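Local coordinates for protein predicted acyltransferase with acyl-CoA N-acyltransferase domain (Escherichia coli, PDB 4RS2) that binds coenzyme A and probably transfers acyl groups as a GNAT-family N-acyltransferase, and when overexpressed relieves silencing by small RNAs, at residues A[54-59]-A[70-75]. Numbering follows the deposited sequence.
Sequences GFLTLG and IGYVAF
Leu-58 and Gly-59 pair with Phe-75 and Ala-74 in an antiparallel beta hairpin of the GNAT fold, at the end where strand 58-63 starts after helix 42-53 and runs alongside strand 69-80. The pairing opens with a classic beta bulge: Thr-57 and Leu-58 together face Phe-75, and both of their amides turn to its carbonyl. Thr-57 N approaches Phe-75 O to 2.8 Å, but the bond is weak because it is bent to 126° at the hydrogen. Leu-58 N reaches the same Phe-75 O by a straighter but long, weak bond of 3.4 Å. The return bond, from Phe-75 N to Leu-58 O, is 2.8 Å long. One step on, Gly-59 CA donates a CA-H...O contact to Val-73 O at 3.3 Å.

The two faces of the hairpin are packed differently. On that of Leu-58, Phe-75 CD2 lies 4.1 Å from Leu-58 CB, while Leu-58 O sits at the ring edge, near its plane; Leu-113 and Leu-116 of helix 104-118 also touch the Phe-75 side chain. On the other, with CG anti to the backbone N (chi1 -173°), the Tyr-72 ring extends past Gly-59, and Val-47 and Arg-51 of helix 42-53 pack against the Tyr-72 side chain. Its hydroxyl is hydrogen-bonded to Glu-22 OE1. Leu-56 reaches toward this phenol tip to tip and divides its two methyls: CD2 lies 3.5 Å from Tyr-72 OH, and CD1 rests 3.7 Å from Ala-74 CB.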
# COMPACT_ATOMS: atom_id res chain seq x y z
N GLY A 54 -8.96 12.83 5.08
CA GLY A 54 -9.84 12.10 4.14
C GLY A 54 -9.24 11.63 2.83
O GLY A 54 -9.93 11.53 1.81
N PHE A 55 -7.95 11.34 2.85
CA PHE A 55 -7.24 10.85 1.66
C PHE A 55 -6.67 9.43 1.83
O PHE A 55 -5.78 9.02 1.12
CB PHE A 55 -6.17 11.84 1.24
CG PHE A 55 -6.75 13.14 0.81
CD1 PHE A 55 -7.35 13.24 -0.42
CD2 PHE A 55 -6.79 14.22 1.66
CE1 PHE A 55 -7.91 14.41 -0.84
CE2 PHE A 55 -7.37 15.40 1.26
CZ PHE A 55 -7.93 15.49 0.01
N LEU A 56 -7.21 8.69 2.78
CA LEU A 56 -6.86 7.29 2.96
C LEU A 56 -8.01 6.52 2.32
O LEU A 56 -9.05 6.37 2.94
CB LEU A 56 -6.69 6.97 4.46
CG LEU A 56 -5.86 5.77 4.91
CD1 LEU A 56 -4.44 5.84 4.40
CD2 LEU A 56 -5.84 5.70 6.43
N THR A 57 -7.83 6.08 1.07
CA THR A 57 -8.86 5.38 0.31
C THR A 57 -9.26 4.07 0.92
O THR A 57 -10.41 3.70 0.93
CB THR A 57 -8.33 5.09 -1.11
OG1 THR A 57 -7.93 6.31 -1.74
CG2 THR A 57 -9.35 4.39 -1.96
N LEU A 58 -8.27 3.32 1.38
CA LEU A 58 -8.51 2.02 1.95
C LEU A 58 -7.28 1.66 2.78
O LEU A 58 -6.17 1.96 2.38
CB LEU A 58 -8.74 0.96 0.86
CG LEU A 58 -8.94 -0.50 1.33
CD1 LEU A 58 -10.22 -0.62 2.12
CD2 LEU A 58 -8.95 -1.43 0.13
N GLY A 59 -7.52 1.07 3.95
CA GLY A 59 -6.48 0.54 4.81
C GLY A 59 -6.93 -0.83 5.27
O GLY A 59 -8.11 -1.03 5.53
N ILE A 70 -0.74 -6.22 13.67
CA ILE A 70 0.56 -6.80 13.38
C ILE A 70 0.94 -6.63 11.91
O ILE A 70 2.02 -7.01 11.47
CB ILE A 70 0.56 -8.32 13.71
CG1 ILE A 70 -0.45 -9.13 12.83
CG2 ILE A 70 0.19 -8.56 15.16
CD1 ILE A 70 -0.32 -10.64 12.84
N GLY A 71 0.04 -6.02 11.13
CA GLY A 71 0.34 -5.73 9.75
C GLY A 71 -0.58 -4.68 9.20
O GLY A 71 -1.70 -4.51 9.68
N TYR A 72 -0.13 -4.00 8.16
CA TYR A 72 -0.90 -2.92 7.61
C TYR A 72 -0.55 -2.61 6.19
O TYR A 72 0.64 -2.68 5.82
CB TYR A 72 -0.66 -1.65 8.43
CG TYR A 72 -1.56 -0.47 8.05
CD1 TYR A 72 -2.91 -0.49 8.25
CD2 TYR A 72 -1.02 0.69 7.55
CE1 TYR A 72 -3.71 0.60 7.94
CE2 TYR A 72 -1.81 1.79 7.27
CZ TYR A 72 -3.15 1.74 7.44
OH TYR A 72 -3.93 2.87 7.13
N VAL A 73 -1.56 -2.25 5.41
CA VAL A 73 -1.33 -1.69 4.06
C VAL A 73 -2.37 -0.63 3.81
O VAL A 73 -3.52 -0.75 4.28
CB VAL A 73 -1.33 -2.73 2.93
CG1 VAL A 73 -2.70 -3.40 2.78
CG2 VAL A 73 -0.84 -2.08 1.62
N ALA A 74 -1.95 0.47 3.17
CA ALA A 74 -2.84 1.57 2.87
C ALA A 74 -2.73 2.02 1.42
O ALA A 74 -1.74 1.78 0.70
CB ALA A 74 -2.57 2.75 3.79
N PHE A 75 -3.80 2.68 0.99
CA PHE A 75 -3.94 3.16 -0.37
C PHE A 75 -4.51 4.56 -0.30
O PHE A 75 -5.36 4.84 0.56
CB PHE A 75 -4.92 2.26 -1.14
CG PHE A 75 -4.49 0.82 -1.21
CD1 PHE A 75 -3.67 0.37 -2.24
CD2 PHE A 75 -4.92 -0.08 -0.24
CE1 PHE A 75 -3.31 -0.95 -2.31
CE2 PHE A 75 -4.51 -1.41 -0.32
CZ PHE A 75 -3.69 -1.82 -1.34